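N(2),N(2)-dimethylguanosine tRNA methyltransferase (Pyrococcus horikoshii, PDB 2DUL) probably dimethylates the N2 atom of guanine 26 in tRNAs, using S-adenosyl-L-methionine as the methyl donor. Local coordinates at residues D212-I218 and F230-G236; H129-I135 and A150-R156; G161-T165 and H225-A229. One frame throughout, in Å; residues are numbered along the deposited sequence.

Interaction 1. Residues D212-I218 and F230-G236; sequences DLGIDVI and FVKLKDG
The beta hairpin of strands 213-223 and 226-235 is held together here by backbone bonds that run from Asp212 O with Gly236 N at one end to Ile218 N with Phe230 O at the other. Gly214 and Lys234 form a hydrogen-bonded antiparallel pair, Gly214 N to Lys234 O and Lys234 N to Gly214 O both spanning 2.8 Å, and Asp216 pairs with Lys232 in the same way. Lys234 lies along the backbone of Gly214, where glycine offers no side chain to compete, with Lys234 CG 3.8 Å from Gly214 C. Successive bends in that chain (chi2 -60°, chi3 -66°, chi4 -61°) then curl it back, and Lys234 NZ meets Asp216 OD2 from above the carboxylate plane in a 2.8 Å salt bridge. A long, flexible base suits an acid placed diagonally across the strands. On the face of Ile215, Val231 and Leu233 the contact is apolar: Ile215 CG2 touches Leu233 CD2 at 3.8 Å and Ile215 CD1 lies 4.1 Å from Val231 CG1. Ile215 and Val231 also touch helix 192-209. Gly236, whose backbone angles suit glycine, immediately precedes helix 237-244. Placed beside the parallel strands, with strand 226-235 reversed and strand 213-223 outermost, this hairpin is characteristic of class I methyltransferases.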
loop_
_atom_site.group_PDB
_atom_site.type_symbol
_atom_site.label_atom_id
_atom_site.label_comp_id
_atom_site.label_asym_id
_atom_site.label_seq_id
_atom_site.Cartn_x
_atom_site.Cartn_y
_atom_site.Cartn_z
ATOM N N ASP A 212 0.470 8.787 20.139
ATOM C CA ASP A 212 1.624 9.678 20.083
ATOM C C ASP A 212 2.640 9.105 19.096
ATOM O O ASP A 212 3.840 9.025 19.370
ATOM C CB ASP A 212 2.246 9.868 21.472
ATOM C CG ASP A 212 1.354 10.691 22.403
ATOM O OD1 ASP A 212 0.485 11.437 21.895
ATOM O OD2 ASP A 212 1.527 10.600 23.639
ATOM N N LEU A 213 2.125 8.697 17.939
ATOM C CA LEU A 213 2.937 8.140 16.867
ATOM C C LEU A 213 2.669 8.922 15.595
ATOM O O LEU A 213 1.545 9.360 15.356
ATOM C CB LEU A 213 2.567 6.678 16.601
ATOM C CG LEU A 213 2.818 5.635 17.685
ATOM C CD1 LEU A 213 2.202 4.310 17.238
ATOM C CD2 LEU A 213 4.328 5.492 17.937
ATOM N N GLY A 214 3.707 9.105 14.791
ATOM C CA GLY A 214 3.550 9.784 13.520
ATOM C C GLY A 214 3.896 8.741 12.475
ATOM O O GLY A 214 4.135 7.584 12.822
ATOM N N ILE A 215 3.907 9.120 11.204
ATOM C CA ILE A 215 4.276 8.179 10.160
ATOM C C ILE A 215 5.078 8.844 9.054
ATOM O O ILE A 215 4.999 10.057 8.840
ATOM C CB ILE A 215 3.042 7.512 9.467
ATOM C CG1 ILE A 215 2.219 8.573 8.729
ATOM C CG2 ILE A 215 2.196 6.756 10.486
ATOM C CD1 ILE A 215 1.236 8.003 7.707
ATOM N N ASP A 216 5.866 8.020 8.374
ATOM C CA ASP A 216 6.644 8.428 7.217
ATOM C C ASP A 216 6.218 7.394 6.188
ATOM O O ASP A 216 6.202 6.195 6.485
ATOM C CB ASP A 216 8.148 8.293 7.451
ATOM C CG ASP A 216 8.761 9.538 8.059
ATOM O OD1 ASP A 216 8.164 10.627 7.930
ATOM O OD2 ASP A 216 9.852 9.427 8.654
ATOM N N VAL A 217 5.842 7.835 4.995
ATOM C CA VAL A 217 5.436 6.882 3.978
ATOM C C VAL A 217 6.675 6.284 3.319
ATOM O O VAL A 217 7.559 7.009 2.871
ATOM C CB VAL A 217 4.566 7.546 2.896
ATOM C CG1 VAL A 217 4.200 6.522 1.827
ATOM C CG2 VAL A 217 3.309 8.122 3.521
ATOM N N ILE A 218 6.747 4.958 3.292
ATOM C CA ILE A 218 7.863 4.278 2.663
ATOM C C ILE A 218 7.512 4.123 1.187
ATOM O O ILE A 218 8.297 4.465 0.299
ATOM C CB ILE A 218 8.082 2.885 3.276
ATOM C CG1 ILE A 218 8.488 3.026 4.749
ATOM C CG2 ILE A 218 9.141 2.126 2.486
ATOM C CD1 ILE A 218 8.442 1.722 5.528
ATOM N N PHE A 230 2.744 1.353 2.633
ATOM C CA PHE A 230 3.778 0.902 3.551
ATOM C C PHE A 230 4.219 2.140 4.325
ATOM O O PHE A 230 4.690 3.110 3.728
ATOM C CB PHE A 230 4.987 0.326 2.801
ATOM C CG PHE A 230 4.700 -0.952 2.066
ATOM C CD1 PHE A 230 4.469 -0.945 0.695
ATOM C CD2 PHE A 230 4.662 -2.163 2.749
ATOM C CE1 PHE A 230 4.202 -2.131 0.006
ATOM C CE2 PHE A 230 4.396 -3.360 2.072
ATOM C CZ PHE A 230 4.166 -3.344 0.697
ATOM N N VAL A 231 4.061 2.114 5.643
ATOM C CA VAL A 231 4.456 3.254 6.457
ATOM C C VAL A 231 5.381 2.873 7.594
ATOM O O VAL A 231 5.351 1.747 8.097
ATOM C CB VAL A 231 3.219 3.990 7.046
ATOM C CG1 VAL A 231 2.337 4.493 5.918
ATOM C CG2 VAL A 231 2.441 3.069 7.963
ATOM N N LYS A 232 6.217 3.830 7.980
ATOM C CA LYS A 232 7.165 3.656 9.070
ATOM C C LYS A 232 6.630 4.481 10.232
ATOM O O LYS A 232 6.463 5.694 10.114
ATOM C CB LYS A 232 8.545 4.183 8.665
ATOM C CG LYS A 232 9.587 4.141 9.783
ATOM C CD LYS A 232 9.986 2.714 10.140
ATOM C CE LYS A 232 11.188 2.711 11.081
ATOM N NZ LYS A 232 11.629 1.343 11.459
ATOM N N LEU A 233 6.351 3.827 11.350
ATOM C CA LEU A 233 5.833 4.529 12.514
ATOM C C LEU A 233 6.939 5.364 13.162
ATOM O O LEU A 233 8.087 4.927 13.251
ATOM C CB LEU A 233 5.257 3.521 13.515
ATOM C CG LEU A 233 4.088 2.694 12.959
ATOM C CD1 LEU A 233 3.617 1.691 13.996
ATOM C CD2 LEU A 233 2.942 3.615 12.569
ATOM N N LYS A 234 6.584 6.572 13.585
ATOM C CA LYS A 234 7.522 7.484 14.233
ATOM C C LYS A 234 7.083 7.655 15.689
ATOM O O LYS A 234 5.918 7.938 15.968
ATOM C CB LYS A 234 7.519 8.831 13.509
ATOM C CG LYS A 234 7.665 8.712 11.993
ATOM C CD LYS A 234 8.976 8.034 11.597
ATOM C CE LYS A 234 10.185 8.880 11.979
ATOM N NZ LYS A 234 10.170 10.204 11.288
ATOM N N ASP A 235 8.023 7.493 16.617
ATOM C CA ASP A 235 7.712 7.571 18.039
ATOM C C ASP A 235 7.821 8.955 18.672
ATOM O O ASP A 235 8.920 9.493 18.813
ATOM C CB ASP A 235 8.608 6.592 18.803
ATOM C CG ASP A 235 8.201 6.429 20.259
ATOM O OD1 ASP A 235 7.279 7.137 20.725
ATOM O OD2 ASP A 235 8.817 5.587 20.945
ATOM N N GLY A 236 6.679 9.516 19.064
ATOM C CA GLY A 236 6.677 10.824 19.699
ATOM C C GLY A 236 5.457 11.683 19.417
ATOM O O GLY A 236 4.965 11.729 18.291
#

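Interaction 2. Residues H129-I135 and A150-R156; sequences HRYFHFI and ALRSAKR
Ser153 O is gripped by two backbone donors that arrive from opposite faces of its carbonyl plane, Tyr131 N at 2.7 Å and Phe132 N at 3.2 Å. One residue earlier, Arg152 O takes the N-H of Arg130 on a lone pair at 2.8 Å. The Arg130 side chain, folded back by its bend at chi2 (-62°), adds to this hold on the end of helix 144-153. Its NH2 donates to Ala154 O at 2.9 Å and makes a weak bond to Leu151 O, while Arg152 O lies over one guanidinium face and Arg156 CG over the other. Arginine suits this place because a flat, many-handed donor can serve several carbonyls at a helix end. Lys155 reaches back to segment 129-135: its NZ bonds Arg130 O at 3.2 Å, and a water joins it to Tyr131 O. Deeper in, Ser153 OG sits at the edge of the Phe132 ring, 3.3 Å from Phe132 CD1, and bonds Arg128 O. Ile135 CD1 adds apolar cover 3.7 Å from Ser153 CB. Beside the parallel bridge Phe132-Ala154, Lys155 N donates to Phe132 O, fastening the exit of helix 144-153 to the start of strand 132-137 within the beta-alpha-beta crossover that leads to strand 158-164 of the Rossmann-like fold.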
loop_
_atom_site.group_PDB
_atom_site.type_symbol
_atom_site.label_atom_id
_atom_site.label_comp_id
_atom_site.label_asym_id
_atom_site.label_seq_id
_atom_site.Cartn_x
_atom_site.Cartn_y
_atom_site.Cartn_z
ATOM N N HIS A 129 1.165 -7.004 22.015
ATOM C CA HIS A 129 1.266 -5.552 22.091
ATOM C C HIS A 129 2.701 -5.078 21.855
ATOM O O HIS A 129 3.634 -5.608 22.461
ATOM C CB HIS A 129 0.775 -5.100 23.473
ATOM C CG HIS A 129 0.716 -3.617 23.648
ATOM N ND1 HIS A 129 -0.113 -2.810 22.899
ATOM C CD2 HIS A 129 1.376 -2.794 24.497
ATOM C CE1 HIS A 129 0.039 -1.554 23.279
ATOM N NE2 HIS A 129 0.935 -1.517 24.247
ATOM N N ARG A 130 2.873 -4.092 20.971
ATOM C CA ARG A 130 4.197 -3.539 20.665
ATOM C C ARG A 130 5.201 -4.676 20.503
ATOM O O ARG A 130 6.236 -4.708 21.173
ATOM C CB ARG A 130 4.647 -2.612 21.801
ATOM C CG ARG A 130 3.708 -1.439 22.047
ATOM C CD ARG A 130 3.623 -0.550 20.816
ATOM N NE ARG A 130 2.581 0.461 20.953
ATOM C CZ ARG A 130 2.019 1.086 19.927
ATOM N NH1 ARG A 130 1.075 1.993 20.143
ATOM N NH2 ARG A 130 2.400 0.799 18.683
ATOM N N TYR A 131 4.902 -5.589 19.586
ATOM C CA TYR A 131 5.737 -6.764 19.383
ATOM C C TYR A 131 6.365 -6.950 18.006
ATOM O O TYR A 131 7.513 -7.375 17.902
ATOM C CB TYR A 131 4.903 -7.999 19.733
ATOM C CG TYR A 131 5.657 -9.308 19.712
ATOM C CD1 TYR A 131 5.542 -10.190 18.633
ATOM C CD2 TYR A 131 6.476 -9.675 20.779
ATOM C CE1 TYR A 131 6.227 -11.409 18.623
ATOM C CE2 TYR A 131 7.161 -10.885 20.781
ATOM C CZ TYR A 131 7.033 -11.748 19.701
ATOM O OH TYR A 131 7.709 -12.944 19.701
ATOM N N PHE A 132 5.619 -6.639 16.950
ATOM C CA PHE A 132 6.128 -6.836 15.597
ATOM C C PHE A 132 6.869 -5.672 14.957
ATOM O O PHE A 132 6.472 -4.517 15.094
ATOM C CB PHE A 132 4.985 -7.250 14.658
ATOM C CG PHE A 132 4.280 -8.505 15.078
ATOM C CD1 PHE A 132 3.095 -8.443 15.804
ATOM C CD2 PHE A 132 4.820 -9.750 14.774
ATOM C CE1 PHE A 132 2.456 -9.608 16.229
ATOM C CE2 PHE A 132 4.193 -10.923 15.193
ATOM C CZ PHE A 132 3.009 -10.852 15.922
ATOM N N HIS A 133 7.945 -5.995 14.242
ATOM C CA HIS A 133 8.730 -4.996 13.526
ATOM C C HIS A 133 7.992 -4.679 12.226
ATOM O O HIS A 133 8.164 -3.614 11.641
ATOM C CB HIS A 133 10.128 -5.540 13.211
ATOM C CG HIS A 133 10.977 -5.758 14.424
ATOM N ND1 HIS A 133 11.410 -4.721 15.224
ATOM C CD2 HIS A 133 11.453 -6.893 14.988
ATOM C CE1 HIS A 133 12.116 -5.207 16.228
ATOM N NE2 HIS A 133 12.158 -6.523 16.109
ATOM N N PHE A 134 7.176 -5.625 11.772
ATOM C CA PHE A 134 6.405 -5.432 10.550
ATOM C C PHE A 134 5.129 -6.252 10.591
ATOM O O PHE A 134 5.139 -7.419 10.975
ATOM C CB PHE A 134 7.216 -5.830 9.307
ATOM C CG PHE A 134 6.405 -5.841 8.024
ATOM C CD1 PHE A 134 5.840 -4.669 7.522
ATOM C CD2 PHE A 134 6.191 -7.030 7.331
ATOM C CE1 PHE A 134 5.068 -4.683 6.346
ATOM C CE2 PHE A 134 5.422 -7.054 6.155
ATOM C CZ PHE A 134 4.860 -5.879 5.664
ATOM N N ILE A 135 4.026 -5.619 10.210
ATOM C CA ILE A 135 2.736 -6.293 10.156
ATOM C C ILE A 135 2.178 -6.029 8.766
ATOM O O ILE A 135 2.183 -4.891 8.301
ATOM C CB ILE A 135 1.733 -5.741 11.208
ATOM C CG1 ILE A 135 2.188 -6.106 12.623
ATOM C CG2 ILE A 135 0.335 -6.314 10.945
ATOM C CD1 ILE A 135 1.258 -5.589 13.725
ATOM N N ALA A 150 -3.650 -3.101 14.885
ATOM C CA ALA A 150 -2.335 -3.265 14.277
ATOM C C ALA A 150 -1.421 -2.130 14.739
ATOM O O ALA A 150 -0.222 -2.329 14.940
ATOM C CB ALA A 150 -2.446 -3.262 12.755
ATOM N N LEU A 151 -1.996 -0.944 14.912
ATOM C CA LEU A 151 -1.231 0.219 15.341
ATOM C C LEU A 151 -0.740 0.095 16.781
ATOM O O LEU A 151 0.127 0.859 17.210
ATOM C CB LEU A 151 -2.063 1.493 15.170
ATOM C CG LEU A 151 -2.152 1.989 13.727
ATOM C CD1 LEU A 151 -3.228 3.061 13.599
ATOM C CD2 LEU A 151 -0.787 2.538 13.298
ATOM N N ARG A 152 -1.295 -0.863 17.523
ATOM C CA ARG A 152 -0.880 -1.108 18.900
ATOM C C ARG A 152 0.034 -2.338 18.975
ATOM O O ARG A 152 0.866 -2.447 19.874
ATOM C CB ARG A 152 -2.103 -1.313 19.810
ATOM C CG ARG A 152 -2.782 -0.020 20.255
ATOM C CD ARG A 152 -3.989 -0.273 21.158
ATOM N NE ARG A 152 -5.202 -0.524 20.381
ATOM C CZ ARG A 152 -5.804 -1.701 20.266
ATOM N NH1 ARG A 152 -5.323 -2.772 20.883
ATOM N NH2 ARG A 152 -6.886 -1.812 19.506
ATOM N N SER A 153 -0.124 -3.253 18.020
ATOM C CA SER A 153 0.667 -4.484 17.962
ATOM C C SER A 153 2.064 -4.276 17.354
ATOM O O SER A 153 3.018 -4.969 17.719
ATOM C CB SER A 153 -0.090 -5.544 17.154
ATOM O OG SER A 153 0.572 -6.802 17.187
ATOM N N ALA A 154 2.186 -3.341 16.417
ATOM C CA ALA A 154 3.484 -3.055 15.811
ATOM C C ALA A 154 4.304 -2.275 16.843
ATOM O O ALA A 154 3.729 -1.642 17.722
ATOM C CB ALA A 154 3.303 -2.204 14.556
ATOM N N LYS A 155 5.632 -2.338 16.744
ATOM C CA LYS A 155 6.512 -1.580 17.649
ATOM C C LYS A 155 6.247 -0.098 17.352
ATOM O O LYS A 155 5.694 0.229 16.303
ATOM C CB LYS A 155 7.989 -1.870 17.352
ATOM C CG LYS A 155 8.461 -3.293 17.618
ATOM C CD LYS A 155 8.609 -3.562 19.100
ATOM C CE LYS A 155 9.308 -4.890 19.348
ATOM N NZ LYS A 155 9.365 -5.215 20.796
ATOM N N ARG A 156 6.658 0.790 18.256
ATOM C CA ARG A 156 6.441 2.225 18.070
ATOM C C ARG A 156 7.254 2.793 16.899
ATOM O O ARG A 156 7.016 3.913 16.439
ATOM C CB ARG A 156 6.749 2.974 19.377
ATOM C CG ARG A 156 5.806 2.587 20.525
ATOM C CD ARG A 156 6.067 3.405 21.791
ATOM N NE ARG A 156 5.807 4.823 21.565
ATOM C CZ ARG A 156 4.597 5.374 21.492
ATOM N NH1 ARG A 156 3.502 4.636 21.641
ATOM N NH2 ARG A 156 4.486 6.667 21.229
HETATM O O HOH W 1 2.902 2.149 23.608
HETATM O O HOH W 2 9.367 -7.819 20.146
#

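Interaction 3. Residues G161-T165 and H225-A229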
loop_
_atom_site.group_PDB
_atom_site.type_symbol
_atom_site.label_atom_id
_atom_site.label_comp_id
_atom_site.label_asym_id
_atom_site.label_seq_id
_atom_site.Cartn_x
_atom_site.Cartn_y
_atom_site.Cartn_z
ATOM N N GLY A 161 2.186 -2.556 6.765
ATOM C CA GLY A 161 1.847 -2.722 5.365
ATOM C C GLY A 161 0.345 -2.909 5.334
ATOM O O GLY A 161 -0.181 -3.813 5.983
ATOM N N VAL A 162 -0.356 -2.057 4.599
ATOM C CA VAL A 162 -1.805 -2.154 4.539
ATOM C C VAL A 162 -2.308 -2.194 3.106
ATOM O O VAL A 162 -1.828 -1.455 2.247
ATOM C CB VAL A 162 -2.472 -0.947 5.244
ATOM C CG1 VAL A 162 -3.968 -1.184 5.372
ATOM C CG2 VAL A 162 -1.832 -0.713 6.612
ATOM N N THR A 163 -3.276 -3.065 2.858
ATOM C CA THR A 163 -3.870 -3.184 1.537
ATOM C C THR A 163 -5.379 -3.018 1.642
ATOM O O THR A 163 -6.006 -3.519 2.574
ATOM C CB THR A 163 -3.592 -4.560 0.897
ATOM O OG1 THR A 163 -2.180 -4.753 0.758
ATOM C CG2 THR A 163 -4.237 -4.637 -0.486
ATOM N N ALA A 164 -5.951 -2.287 0.698
ATOM C CA ALA A 164 -7.389 -2.095 0.646
ATOM C C ALA A 164 -7.775 -2.628 -0.726
ATOM O O ALA A 164 -7.280 -2.146 -1.743
ATOM C CB ALA A 164 -7.744 -0.618 0.768
ATOM N N THR A 165 -8.638 -3.638 -0.751
ATOM C CA THR A 165 -9.072 -4.243 -2.007
ATOM C C THR A 165 -10.308 -3.582 -2.596
ATOM O O THR A 165 -10.368 -3.325 -3.799
ATOM C CB THR A 165 -9.372 -5.742 -1.826
ATOM O OG1 THR A 165 -8.201 -6.406 -1.335
ATOM C CG2 THR A 165 -9.777 -6.365 -3.155
ATOM N N HIS A 225 -6.880 -2.192 -9.218
ATOM C CA HIS A 225 -7.973 -2.107 -8.264
ATOM C C HIS A 225 -7.689 -2.420 -6.800
ATOM O O HIS A 225 -8.581 -2.850 -6.067
ATOM C CB HIS A 225 -9.139 -2.956 -8.768
ATOM C CG HIS A 225 -9.626 -2.544 -10.122
ATOM N ND1 HIS A 225 -10.073 -1.268 -10.393
ATOM C CD2 HIS A 225 -9.709 -3.227 -11.288
ATOM C CE1 HIS A 225 -10.407 -1.183 -11.669
ATOM N NE2 HIS A 225 -10.196 -2.358 -12.233
ATOM N N TYR A 226 -6.448 -2.226 -6.372
ATOM C CA TYR A 226 -6.125 -2.421 -4.971
ATOM C C TYR A 226 -5.161 -1.321 -4.554
ATOM O O TYR A 226 -4.334 -0.872 -5.345
ATOM C CB TYR A 226 -5.571 -3.833 -4.697
ATOM C CG TYR A 226 -4.137 -4.124 -5.077
ATOM C CD1 TYR A 226 -3.075 -3.558 -4.370
ATOM C CD2 TYR A 226 -3.840 -5.034 -6.095
ATOM C CE1 TYR A 226 -1.752 -3.895 -4.661
ATOM C CE2 TYR A 226 -2.520 -5.379 -6.397
ATOM C CZ TYR A 226 -1.479 -4.808 -5.674
ATOM O OH TYR A 226 -0.170 -5.156 -5.951
ATOM N N PHE A 227 -5.314 -0.859 -3.321
ATOM C CA PHE A 227 -4.483 0.211 -2.792
ATOM C C PHE A 227 -3.524 -0.364 -1.763
ATOM O O PHE A 227 -3.920 -1.165 -0.914
ATOM C CB PHE A 227 -5.375 1.283 -2.171
ATOM C CG PHE A 227 -6.418 1.816 -3.116
ATOM C CD1 PHE A 227 -7.526 1.042 -3.462
ATOM C CD2 PHE A 227 -6.282 3.079 -3.681
ATOM C CE1 PHE A 227 -8.483 1.520 -4.359
ATOM C CE2 PHE A 227 -7.232 3.569 -4.579
ATOM C CZ PHE A 227 -8.336 2.787 -4.919
ATOM N N ARG A 228 -2.267 0.061 -1.845
ATOM C CA ARG A 228 -1.208 -0.429 -0.970
ATOM C C ARG A 228 -0.470 0.712 -0.272
ATOM O O ARG A 228 -0.114 1.708 -0.900
ATOM C CB ARG A 228 -0.192 -1.216 -1.804
ATOM C CG ARG A 228 -0.034 -2.686 -1.472
ATOM C CD ARG A 228 0.424 -2.919 -0.044
ATOM N NE ARG A 228 1.096 -4.210 0.095
ATOM C CZ ARG A 228 1.173 -4.900 1.229
ATOM N NH1 ARG A 228 0.609 -4.430 2.335
ATOM N NH2 ARG A 228 1.829 -6.051 1.262
ATOM N N ALA A 229 -0.214 0.554 1.021
ATOM C CA ALA A 229 0.502 1.582 1.764
ATOM C C ALA A 229 1.474 0.984 2.767
ATOM O O ALA A 229 1.082 0.198 3.635
ATOM C CB ALA A 229 -0.486 2.496 2.488
#
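An unusual first torsion in Arg228 (chi1 -117°, away from the staggered positions), followed by a bend at chi2 (-61°), swings its side chain across the neighbouring strand and over Thr163. Thr163 OG1, turned beside its own backbone N by a chi1 of -60°, lies over one face of the guanidinium and 3.3 Å from Arg228 CD. Although Arg228 NH1 comes within 3.2 Å of Thr163 OG1, the angle is too poor for a hydrogen bond. Beyond the hydroxyl, the guanidinium edge reaches the backbone, with Arg228 NH1 3.4 Å from Gly161 C; the bare alpha carbon of Gly161 leaves room for it. Arg228 NH1 forms a salt bridge with Asp136, which may also ease the closeness of Arg61, a predicted S-adenosylmethionine-binding residue. The two strands mark the junction in the Rossmann-like methyltransferase sheet where parallel order gives way to antiparallel: strand 158-164 runs with strand 132-137 but against strand 226-235. Val162 N donates to Ala229 O at 2.8 Å, and Ala164 with Phe227 makes the second hydrogen-bonded pair, Phe227 N reaching Ala164 O at 2.8 Å. On the face of Val162, Ala164, Phe227 and Ala229, the small Ala164 leaves room beside the large Phe227. Ala164 CB packs 4.2 Å from Phe227 CB, while the Phe227 ring turns its edge to Ala164 O, CD1 lying 3.6 Å from that oxygen. Thr197 and Leu200 of helix 192-209 touch the Phe227 side chain, and Tyr222 meets its ring edge-to-face. Back on the Arg228 side, Tyr226 CD1 touches Thr163 CG2 at 4.2 Å, and Asn35 of helix 33-46 packs against both residues.

In the fold
Interaction 3 lies in the core, its centre about 4 Å from the centre of the chain, whereas interactions 1 and 2 are partly buried, their centres about 14 and 17 Å from it on the same side. Interactions 1 and 3 share strand 226-235, which pairs with the outermost strand in one and with strand 158-164 in the other. Interaction 2 joins the same sheet through strand 132-137, and a probable hydrogen bond from Gly161 N to Ile135 O ties it to interaction 3. Regular antiparallel bonds dominate 1 and 3, while interaction 2 mixes irregular backbone bonds with Arg130 and Lys155 side chains that donate to carbonyls. The outer pair also meet directly, through a salt bridge between Arg156 and Asp235.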